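Local coordinates for ZT_dimer domain-containing protein (Thermotoga maritima, PDB 6VDA) that probably carries divalent metal ions such as zinc across the membrane as a cation diffusion facilitator, its C-terminal domain binding zinc, at residues L9-Y12 and D13-A17. Numbering follows the deposited sequence.
Sequences LDMY and DDIFA
M11 and I15 meet one turn apart on the inward face of the amphipathic helix 6-19, which packs against the sheet of the C-terminal, zinc-binding domain of this CDF transporter. M11 CG lies 3.8 Å from I15 CD1, and the thioether chain, bent at chi2 and chi3, brings SD near the same branch. With its CG1 beside the backbone N (chi1 -64°), I15 sends CD1 back along the helix, between the side chains of M11 and Y12; the Y12 ring receives this methyl obliquely, CD1 to CD1 at 4.4 Å. Flexible methionine and branched isoleucine suit this buried side, where M11 reaches I33 and Y40, and I15 reaches I42 and M44 of strand 39-48 and M68 of helix 54-71. Tyrosine suits the partly exposed border: Y12 rests on V31 and I33, its hydroxyl at the far end of an apolar ring.

The other side is acidic, D10 and D13 being exposed where charge is tolerated. The carboxylates of D10 and D14, planes 62° apart, come within 4.2 Å, OD2 to OD2, like charges probably eased by R72, which makes long, weak ion pairs with both. D14 OD2 is also hydrogen-bonded outside this helical stretch; a leucine here would probably lose that bond and one of the carboxylates facing R72. D13 turns its carboxylate toward L9, OD2 standing 3.9 Å from L9 CG. Beneath run regular i to i+4 backbone bonds. F16 N donates almost straight (172°) to Y12 O, and that oxygen sits in plane at the edge of the F16 ring, 3.3 Å from CD2.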
loop_
_atom_site.group_PDB
_atom_site.type_symbol
_atom_site.label_atom_id
_atom_site.label_comp_id
_atom_site.label_asym_id
_atom_site.label_seq_id
_atom_site.Cartn_x
_atom_site.Cartn_y
_atom_site.Cartn_z
ATOM N N LEU A 9 5.469 14.125 -19.321
ATOM C CA LEU A 9 5.822 12.908 -20.106
ATOM C C LEU A 9 7.231 12.437 -19.754
ATOM O O LEU A 9 7.379 11.224 -19.507
ATOM C CB LEU A 9 5.731 13.248 -21.597
ATOM C CG LEU A 9 5.779 12.053 -22.545
ATOM C CD1 LEU A 9 4.487 11.254 -22.458
ATOM C CD2 LEU A 9 6.047 12.507 -23.971
ATOM N N ASP A 10 8.212 13.352 -19.777
ATOM C CA ASP A 10 9.627 13.086 -19.423
ATOM C C ASP A 10 9.631 12.245 -18.135
ATOM O O ASP A 10 10.322 11.220 -18.094
ATOM C CB ASP A 10 10.451 14.370 -19.268
ATOM C CG ASP A 10 11.892 14.181 -19.728
ATOM O OD1 ASP A 10 12.091 13.938 -20.946
ATOM O OD2 ASP A 10 12.810 14.197 -18.832
ATOM N N MET A 11 8.825 12.644 -17.148
ATOM C CA MET A 11 8.787 12.014 -15.798
ATOM C C MET A 11 8.259 10.574 -15.889
ATOM O O MET A 11 8.931 9.681 -15.323
ATOM C CB MET A 11 7.908 12.807 -14.826
ATOM C CG MET A 11 7.698 12.103 -13.490
ATOM S SD MET A 11 9.239 11.762 -12.605
ATOM C CE MET A 11 9.457 13.341 -11.784
ATOM N N TYR A 12 7.101 10.352 -16.533
ATOM C CA TYR A 12 6.508 8.994 -16.706
ATOM C C TYR A 12 7.534 8.120 -17.427
ATOM O O TYR A 12 7.676 6.955 -17.038
ATOM C CB TYR A 12 5.153 9.014 -17.431
ATOM C CG TYR A 12 3.985 9.413 -16.564
ATOM C CD1 TYR A 12 3.627 8.665 -15.455
ATOM C CD2 TYR A 12 3.237 10.547 -16.839
ATOM C CE1 TYR A 12 2.566 9.031 -14.641
ATOM C CE2 TYR A 12 2.170 10.929 -16.036
ATOM C CZ TYR A 12 1.827 10.163 -14.935
ATOM O OH TYR A 12 0.779 10.526 -14.135
ATOM N N ASP A 13 8.254 8.689 -18.402
ATOM C CA ASP A 13 9.285 7.975 -19.203
ATOM C C ASP A 13 10.364 7.458 -18.246
ATOM O O ASP A 13 10.661 6.258 -18.311
ATOM C CB ASP A 13 9.849 8.852 -20.331
ATOM C CG ASP A 13 8.927 9.007 -21.535
ATOM O OD1 ASP A 13 8.044 8.151 -21.721
ATOM O OD2 ASP A 13 9.102 9.981 -22.292
ATOM N N ASP A 14 10.878 8.314 -17.357
ATOM C CA ASP A 14 11.969 7.983 -16.393
ATOM C C ASP A 14 11.493 6.923 -15.385
ATOM O O ASP A 14 12.289 6.028 -15.058
ATOM C CB ASP A 14 12.491 9.243 -15.692
ATOM C CG ASP A 14 13.135 10.239 -16.645
ATOM O OD1 ASP A 14 12.969 10.071 -17.873
ATOM O OD2 ASP A 14 13.799 11.175 -16.161
ATOM N N ILE A 15 10.251 7.024 -14.898
ATOM C CA ILE A 15 9.650 6.062 -13.923
ATOM C C ILE A 15 9.606 4.681 -14.585
ATOM O O ILE A 15 10.218 3.742 -14.053
ATOM C CB ILE A 15 8.245 6.516 -13.477
ATOM C CG1 ILE A 15 8.277 7.848 -12.720
ATOM C CG2 ILE A 15 7.556 5.424 -12.671
ATOM C CD1 ILE A 15 6.927 8.524 -12.609
ATOM N N PHE A 16 8.921 4.576 -15.727
ATOM C CA PHE A 16 8.789 3.316 -16.505
ATOM C C PHE A 16 10.182 2.819 -16.904
ATOM O O PHE A 16 10.388 1.599 -16.930
ATOM C CB PHE A 16 7.841 3.507 -17.691
ATOM C CG PHE A 16 6.388 3.329 -17.339
ATOM C CD1 PHE A 16 5.832 2.062 -17.261
ATOM C CD2 PHE A 16 5.582 4.420 -17.060
ATOM C CE1 PHE A 16 4.495 1.892 -16.933
ATOM C CE2 PHE A 16 4.247 4.250 -16.724
ATOM C CZ PHE A 16 3.704 2.987 -16.668
ATOM N N ALA A 17 11.116 3.736 -17.174
ATOM C CA ALA A 17 12.516 3.414 -17.537
ATOM C C ALA A 17 13.187 2.671 -16.376
ATOM O O ALA A 17 13.853 1.668 -16.635
ATOM C CB ALA A 17 13.267 4.670 -17.919
#